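Local coordinates for putative periplasmic or exported protein (Salmonella enterica subsp. enterica serovar Typhimurium, PDB 4GQZ) that binds copper in the bacterial periplasm and probably contributes to copper resistance, at residues Q22-I27 with G121-R126; V97-T100 with V106-Q109. All coordinates share one frame; numbering follows the deposited sequence.

Contact 1: residues Q22-I27 with G121-R126; sequences QIVDTI and GVWLPR
Trp123 is the residue of 121-126 that meets the helix, through Asp25 and Val24 of 22-27. Two positions before it in the strand, Gly121 has its CA 7.7 Å from the CA of Asp25, the shortest CA-CA distance between the segments. The main chains therefore stay well apart, and the gap is spanned from the strand by one large side chain, which meets Val24 and Asp25. Val122, on the other side of the strand, points away from the helix, and its backbone pairs with Leu66 of strand 63-68.

Trp123 points toward the helix from the strand. With CG anti to the carbonyl carbon (chi1 -68°), the indole extends out to the helix, and chi2 near 97° sets which edge faces Asp25. NE1 donates a hydrogen bond to OD1 of Asp25 at 3.0 Å. The acceptor lies close to the ring plane, at the indole edge, and OD1 accepts with its syn lone pair, on the side of OD2. The carboxylate is nevertheless turned 64° from the indole plane, and OD2 of Asp25 remains 3.8 Å from NE1. This bond, with the packing of Val24, would help to hold the ring's orientation, and the positive N-H edge would be expected to help stabilise a carboxylate that is only partly exposed.

The contact ties helix 20-28 to strand 120-125, an outermost strand, within this chain, of a small mixed sheet. The benzo end of the indole supplies its apolar half: CZ2 of Trp123 lies 3.8 Å from CG1 of Val24, and CH2 is 4.0 Å from CB of the same valine. Tyr65 of strand 63-68 meets the Trp123 ring and also touches both Val24 and Asp25. Beyond the tryptophan, Leu124 pairs through its backbone with Phe64, while the Arg126 guanidinium group is hydrogen-bonded to the carbonyls of Ser44 and Gly61.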
ATOM      1  N   GLN B  22      -6.477   1.958  -4.483  1.00 21.59           N
ATOM      2  CA  GLN B  22      -7.454   2.698  -5.271  1.00 20.91           C
ATOM      3  C   GLN B  22      -7.022   2.780  -6.731  1.00 21.17           C
ATOM      4  O   GLN B  22      -7.860   2.741  -7.627  1.00 20.97           O
ATOM      5  CB  GLN B  22      -7.676   4.105  -4.690  1.00 22.28           C
ATOM      6  CG  GLN B  22      -8.226   4.103  -3.262  1.00 24.79           C
ATOM      7  CD  GLN B  22      -8.244   5.492  -2.609  1.00 25.95           C
ATOM      8  OE1 GLN B  22      -7.420   6.358  -2.912  1.00 24.70           O
ATOM      9  NE2 GLN B  22      -9.196   5.700  -1.707  1.00 26.78           N
ATOM     10  N   ILE B  23      -5.720   2.882  -6.980  1.00 19.93           N
ATOM     11  CA  ILE B  23      -5.238   2.930  -8.372  1.00 20.19           C
ATOM     12  C   ILE B  23      -5.474   1.586  -9.060  1.00 19.03           C
ATOM     13  O   ILE B  23      -6.033   1.529 -10.159  1.00 18.74           O
ATOM     14  CB  ILE B  23      -3.739   3.249  -8.461  1.00 19.25           C
ATOM     15  CG1 ILE B  23      -3.456   4.659  -7.941  1.00 21.19           C
ATOM     16  CG2 ILE B  23      -3.242   3.124  -9.897  1.00 22.39           C
ATOM     17  CD1 ILE B  23      -1.969   4.974  -7.845  1.00 21.50           C
ATOM     18  N   VAL B  24      -5.017   0.510  -8.420  1.00 17.81           N
ATOM     19  CA  VAL B  24      -5.220  -0.843  -8.939  1.00 19.14           C
ATOM     20  C   VAL B  24      -6.698  -1.136  -9.154  1.00 18.40           C
ATOM     21  O   VAL B  24      -7.099  -1.557 -10.266  1.00 19.35           O
ATOM     22  CB  VAL B  24      -4.554  -1.884  -8.022  1.00 20.10           C
ATOM     23  CG1 VAL B  24      -4.935  -3.304  -8.433  1.00 17.15           C
ATOM     24  CG2 VAL B  24      -3.040  -1.701  -8.062  1.00 18.82           C
ATOM     25  N   ASP B  25      -7.520  -0.888  -8.126  1.00 18.89           N
ATOM     26  CA  ASP B  25      -8.972  -1.059  -8.250  1.00 19.50           C
ATOM     27  C   ASP B  25      -9.547  -0.250  -9.418  1.00 20.36           C
ATOM     28  O   ASP B  25     -10.384  -0.741 -10.171  1.00 18.06           O
ATOM     29  CB  ASP B  25      -9.693  -0.622  -6.969  1.00 21.08           C
ATOM     30  CG  ASP B  25      -9.411  -1.529  -5.794  1.00 22.36           C
ATOM     31  OD1 ASP B  25      -8.844  -2.619  -6.004  1.00 21.54           O
ATOM     32  OD2 ASP B  25      -9.756  -1.142  -4.650  1.00 25.73           O
ATOM     33  N   THR B  26      -9.115   1.000  -9.555  1.00 20.15           N
ATOM     34  CA  THR B  26      -9.672   1.865 -10.598  1.00 21.23           C
ATOM     35  C   THR B  26      -9.366   1.289 -11.973  1.00 20.16           C
ATOM     36  O   THR B  26     -10.241   1.224 -12.858  1.00 21.04           O
ATOM     37  CB  THR B  26      -9.093   3.300 -10.516  1.00 22.32           C
ATOM     38  OG1 THR B  26      -9.373   3.866  -9.220  1.00 22.52           O
ATOM     39  CG2 THR B  26      -9.686   4.177 -11.599  1.00 20.34           C
ATOM     40  N   ILE B  27      -8.125   0.854 -12.154  1.00 18.45           N
ATOM     41  CA  ILE B  27      -7.707   0.361 -13.462  1.00 18.91           C
ATOM     42  C   ILE B  27      -8.372  -0.969 -13.790  1.00 19.91           C
ATOM     43  O   ILE B  27      -8.930  -1.148 -14.884  1.00 20.90           O
ATOM     44  CB  ILE B  27      -6.181   0.228 -13.552  1.00 19.62           C
ATOM     45  CG1 ILE B  27      -5.509   1.595 -13.389  1.00 20.87           C
ATOM     46  CG2 ILE B  27      -5.767  -0.337 -14.900  1.00 21.11           C
ATOM     47  CD1 ILE B  27      -3.995   1.529 -13.520  1.00 20.59           C
ATOM     48  N   GLY B 121     -11.096  -8.827  -8.378  1.00 16.36           N
ATOM     49  CA  GLY B 121      -9.873  -8.699  -7.603  1.00 17.69           C
ATOM     50  C   GLY B 121     -10.120  -8.762  -6.100  1.00 19.56           C
ATOM     51  O   GLY B 121     -11.095  -8.195  -5.606  1.00 18.56           O
ATOM     52  N   VAL B 122      -9.270  -9.484  -5.371  1.00 17.92           N
ATOM     53  CA  VAL B 122      -9.332  -9.441  -3.910  1.00 15.83           C
ATOM     54  C   VAL B 122      -7.995  -9.044  -3.306  1.00 16.91           C
ATOM     55  O   VAL B 122      -6.937  -9.347  -3.858  1.00 15.77           O
ATOM     56  CB  VAL B 122      -9.776 -10.782  -3.297  1.00 17.89           C
ATOM     57  CG1 VAL B 122     -11.223 -11.069  -3.661  1.00 21.62           C
ATOM     58  CG2 VAL B 122      -8.868 -11.919  -3.774  1.00 16.14           C
ATOM     59  N   TRP B 123      -8.052  -8.383  -2.156  1.00 17.58           N
ATOM     60  CA  TRP B 123      -6.853  -7.987  -1.441  1.00 17.06           C
ATOM     61  C   TRP B 123      -6.646  -8.913  -0.254  1.00 18.49           C
ATOM     62  O   TRP B 123      -7.500  -9.015   0.634  1.00 18.51           O
ATOM     63  CB  TRP B 123      -6.980  -6.535  -0.990  1.00 18.24           C
ATOM     64  CG  TRP B 123      -6.967  -5.552  -2.149  1.00 18.82           C
ATOM     65  CD1 TRP B 123      -8.056  -4.982  -2.766  1.00 19.28           C
ATOM     66  CD2 TRP B 123      -5.811  -5.025  -2.812  1.00 18.31           C
ATOM     67  NE1 TRP B 123      -7.639  -4.140  -3.768  1.00 19.06           N
ATOM     68  CE2 TRP B 123      -6.269  -4.141  -3.814  1.00 19.15           C
ATOM     69  CE3 TRP B 123      -4.437  -5.219  -2.658  1.00 17.31           C
ATOM     70  CZ2 TRP B 123      -5.395  -3.459  -4.664  1.00 19.56           C
ATOM     71  CZ3 TRP B 123      -3.572  -4.539  -3.493  1.00 19.87           C
ATOM     72  CH2 TRP B 123      -4.055  -3.670  -4.491  1.00 19.77           C
ATOM     73  N   LEU B 124      -5.504  -9.590  -0.239  1.00 18.29           N
ATOM     74  CA  LEU B 124      -5.300 -10.714   0.664  1.00 17.23           C
ATOM     75  C   LEU B 124      -4.045 -10.503   1.516  1.00 18.26           C
ATOM     76  O   LEU B 124      -3.095  -9.848   1.078  1.00 19.12           O
ATOM     77  CB  LEU B 124      -5.171 -12.003  -0.159  1.00 19.26           C
ATOM     78  CG  LEU B 124      -6.377 -12.439  -1.004  1.00 17.83           C
ATOM     79  CD1 LEU B 124      -6.047 -13.665  -1.809  1.00 19.15           C
ATOM     80  CD2 LEU B 124      -7.572 -12.736  -0.111  1.00 18.80           C
ATOM     81  N   PRO B 125      -4.038 -11.059   2.739  1.00 19.70           N
ATOM     82  CA  PRO B 125      -2.819 -11.025   3.563  1.00 20.71           C
ATOM     83  C   PRO B 125      -1.680 -11.691   2.804  1.00 19.69           C
ATOM     84  O   PRO B 125      -1.928 -12.636   2.056  1.00 19.55           O
ATOM     85  CB  PRO B 125      -3.179 -11.879   4.787  1.00 22.49           C
ATOM     86  CG  PRO B 125      -4.678 -12.007   4.778  1.00 22.64           C
ATOM     87  CD  PRO B 125      -5.119 -11.859   3.350  1.00 21.19           C
ATOM     88  N   ARG B 126      -0.462 -11.192   2.970  1.00 18.44           N
ATOM     89  CA  ARG B 126       0.693 -11.768   2.288  1.00 19.04           C
ATOM     90  C   ARG B 126       1.183 -13.034   2.984  1.00 20.77           C
ATOM     91  O   ARG B 126       0.922 -13.237   4.167  1.00 19.19           O
ATOM     92  CB  ARG B 126       1.826 -10.734   2.216  1.00 18.89           C
ATOM     93  CG  ARG B 126       1.507  -9.574   1.294  1.00 17.41           C
ATOM     94  CD  ARG B 126       2.645  -8.558   1.218  1.00 18.68           C
ATOM     95  NE  ARG B 126       2.355  -7.520   0.228  1.00 17.74           N
ATOM     96  CZ  ARG B 126       2.465  -7.682  -1.088  1.00 18.29           C
ATOM     97  NH1 ARG B 126       2.845  -8.846  -1.603  1.00 18.44           N
ATOM     98  NH2 ARG B 126       2.195  -6.673  -1.900  1.00 20.04           N
TER

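Contact 2: residues V97-T100 with V106-Q109; sequences VKVT and VIVQ
Val99 and Val108 make the tight part of this contact, their CB atoms 3.8 Å apart on the face that also receives Leu124 of strand 120-125. Both are buried. CG2 of Val108 reaches to 4.0 Å from CB of Val99, and Val97 adds a looser touch on Val108. The backbones are hydrogen-bonded here too: Val99 N donates to Val108 O at 2.7 Å.

The strands form an antiparallel beta hairpin interrupted by a classic bulge, in which Ile107 and Val108 both stand opposite Val99. One carbonyl consequently serves two amides. Val99 O accepts from Ile107 N at 2.7 Å and from Val108 N at 3.2 Å, the longer bond being the straighter (171°) and lying on a lone pair in the carbonyl plane. The bulge shifts the pairing by one residue, setting Thr100 against Val106.

The other face, carrying Lys98, Thr100, Val106 and Gln109, is more open to solvent and more thinly packed. Thr100 CG2 meets Val106 CG2 at 3.9 Å. On the far side of the Val99-Val108 pair from the bulge, Lys98 and Gln109 run side by side; the glutamine, bent at chi2 (100°), brings OE1 to 3.9 Å from Lys98 CB, alongside the aliphatic stem.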
ATOM      1  N   VAL B  97     -17.951 -15.520  -3.609  1.00 23.01           N
ATOM      2  CA  VAL B  97     -16.505 -15.697  -3.517  1.00 22.15           C
ATOM      3  C   VAL B  97     -16.103 -16.039  -2.085  1.00 23.12           C
ATOM      4  O   VAL B  97     -16.465 -15.317  -1.150  1.00 24.07           O
ATOM      5  CB  VAL B  97     -15.774 -14.408  -3.963  1.00 22.44           C
ATOM      6  CG1 VAL B  97     -14.251 -14.541  -3.784  1.00 21.42           C
ATOM      7  CG2 VAL B  97     -16.130 -14.057  -5.427  1.00 24.02           C
ATOM      8  N   LYS B  98     -15.372 -17.137  -1.907  1.00 20.25           N
ATOM      9  CA  LYS B  98     -14.871 -17.487  -0.580  1.00 21.46           C
ATOM     10  C   LYS B  98     -13.384 -17.769  -0.605  1.00 21.11           C
ATOM     11  O   LYS B  98     -12.916 -18.578  -1.404  1.00 20.58           O
ATOM     12  CB  LYS B  98     -15.601 -18.705   0.001  1.00 23.16           C
ATOM     13  CG  LYS B  98     -15.147 -19.028   1.427  1.00 22.92           C
ATOM     14  CD  LYS B  98     -16.026 -20.085   2.111  1.00 27.83           C
ATOM     15  CE  LYS B  98     -15.906 -21.437   1.444  1.00 27.25           C
ATOM     16  NZ  LYS B  98     -16.865 -22.402   2.048  1.00 30.92           N
ATOM     17  N   VAL B  99     -12.635 -17.106   0.268  1.00 18.97           N
ATOM     18  CA  VAL B  99     -11.223 -17.419   0.410  1.00 19.94           C
ATOM     19  C   VAL B  99     -10.956 -17.879   1.831  1.00 20.73           C
ATOM     20  O   VAL B  99     -11.310 -17.182   2.788  1.00 20.03           O
ATOM     21  CB  VAL B  99     -10.333 -16.217   0.093  1.00 20.81           C
ATOM     22  CG1 VAL B  99      -8.878 -16.524   0.470  1.00 20.60           C
ATOM     23  CG2 VAL B  99     -10.438 -15.871  -1.377  1.00 18.92           C
ATOM     24  N   THR B 100     -10.341 -19.052   1.960  1.00 20.54           N
ATOM     25  CA  THR B 100     -10.064 -19.646   3.260  1.00 21.68           C
ATOM     26  C   THR B 100      -8.577 -19.971   3.360  1.00 23.72           C
ATOM     27  O   THR B 100      -7.995 -20.471   2.404  1.00 23.69           O
ATOM     28  CB  THR B 100     -10.909 -20.942   3.480  1.00 23.32           C
ATOM     29  OG1 THR B 100     -10.640 -21.888   2.436  1.00 27.62           O
ATOM     30  CG2 THR B 100     -12.386 -20.627   3.454  1.00 22.16           C
ATOM     31  N   VAL B 106     -11.706 -17.983   7.450  1.00 24.00           N
ATOM     32  CA  VAL B 106     -12.322 -17.369   6.270  1.00 22.49           C
ATOM     33  C   VAL B 106     -11.834 -15.934   6.111  1.00 22.94           C
ATOM     34  O   VAL B 106     -12.050 -15.098   6.985  1.00 24.13           O
ATOM     35  CB  VAL B 106     -13.863 -17.407   6.357  1.00 25.14           C
ATOM     36  CG1 VAL B 106     -14.496 -16.604   5.215  1.00 25.09           C
ATOM     37  CG2 VAL B 106     -14.338 -18.832   6.317  1.00 24.39           C
ATOM     38  N   ILE B 107     -11.151 -15.653   5.002  1.00 21.59           N
ATOM     39  CA  ILE B 107     -10.585 -14.331   4.768  1.00 22.83           C
ATOM     40  C   ILE B 107     -11.568 -13.503   3.959  1.00 24.07           C
ATOM     41  O   ILE B 107     -11.730 -12.297   4.164  1.00 22.54           O
ATOM     42  CB  ILE B 107      -9.266 -14.405   3.959  1.00 22.94           C
ATOM     43  CG1 ILE B 107      -8.271 -15.378   4.599  1.00 25.78           C
ATOM     44  CG2 ILE B 107      -8.655 -13.025   3.827  1.00 23.36           C
ATOM     45  CD1 ILE B 107      -7.955 -15.078   6.062  1.00 24.01           C
ATOM     46  N   VAL B 108     -12.200 -14.165   3.003  1.00 21.83           N
ATOM     47  CA  VAL B 108     -13.172 -13.509   2.149  1.00 23.35           C
ATOM     48  C   VAL B 108     -14.393 -14.394   2.039  1.00 21.81           C
ATOM     49  O   VAL B 108     -14.278 -15.592   1.818  1.00 22.08           O
ATOM     50  CB  VAL B 108     -12.608 -13.245   0.729  1.00 21.87           C
ATOM     51  CG1 VAL B 108     -13.650 -12.548  -0.131  1.00 23.98           C
ATOM     52  CG2 VAL B 108     -11.362 -12.400   0.798  1.00 24.26           C
ATOM     53  N   GLN B 109     -15.565 -13.804   2.221  1.00 24.38           N
ATOM     54  CA  GLN B 109     -16.805 -14.509   1.962  1.00 26.31           C
ATOM     55  C   GLN B 109     -17.866 -13.489   1.614  1.00 30.02           C
ATOM     56  O   GLN B 109     -18.393 -12.815   2.505  1.00 32.43           O
ATOM     57  CB  GLN B 109     -17.246 -15.298   3.184  1.00 28.29           C
ATOM     58  CG  GLN B 109     -18.726 -15.656   3.158  1.00 31.97           C
ATOM     59  CD  GLN B 109     -18.968 -17.062   2.708  1.00 31.83           C
ATOM     60  OE1 GLN B 109     -18.925 -17.359   1.512  1.00 35.91           O
ATOM     61  NE2 GLN B 109     -19.237 -17.949   3.662  1.00 35.02           N
TER

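How the contacts relate
The centre of contact 1 lies about 6 Å from that of the chain and the centre of contact 2 about 16 Å; both are partly buried, but contact 2 has an exposed face with Val106 and Gln109. Contact 1 joins a helix to a distant strand through one indole, with a polar bond beside an apolar touch; contact 2 is local hairpin pairing, made by backbone bonds and small branched side chains. They share no secondary-structure element, but strand 120-125 of contact 1 packs on the hairpin of contact 2. Leu124 CD2 lies 3.9 Å from Val108 CG2, and Pro125 CD rests against Ile107 CG2. Trp123 and Leu124 thus serve helix and hairpin respectively.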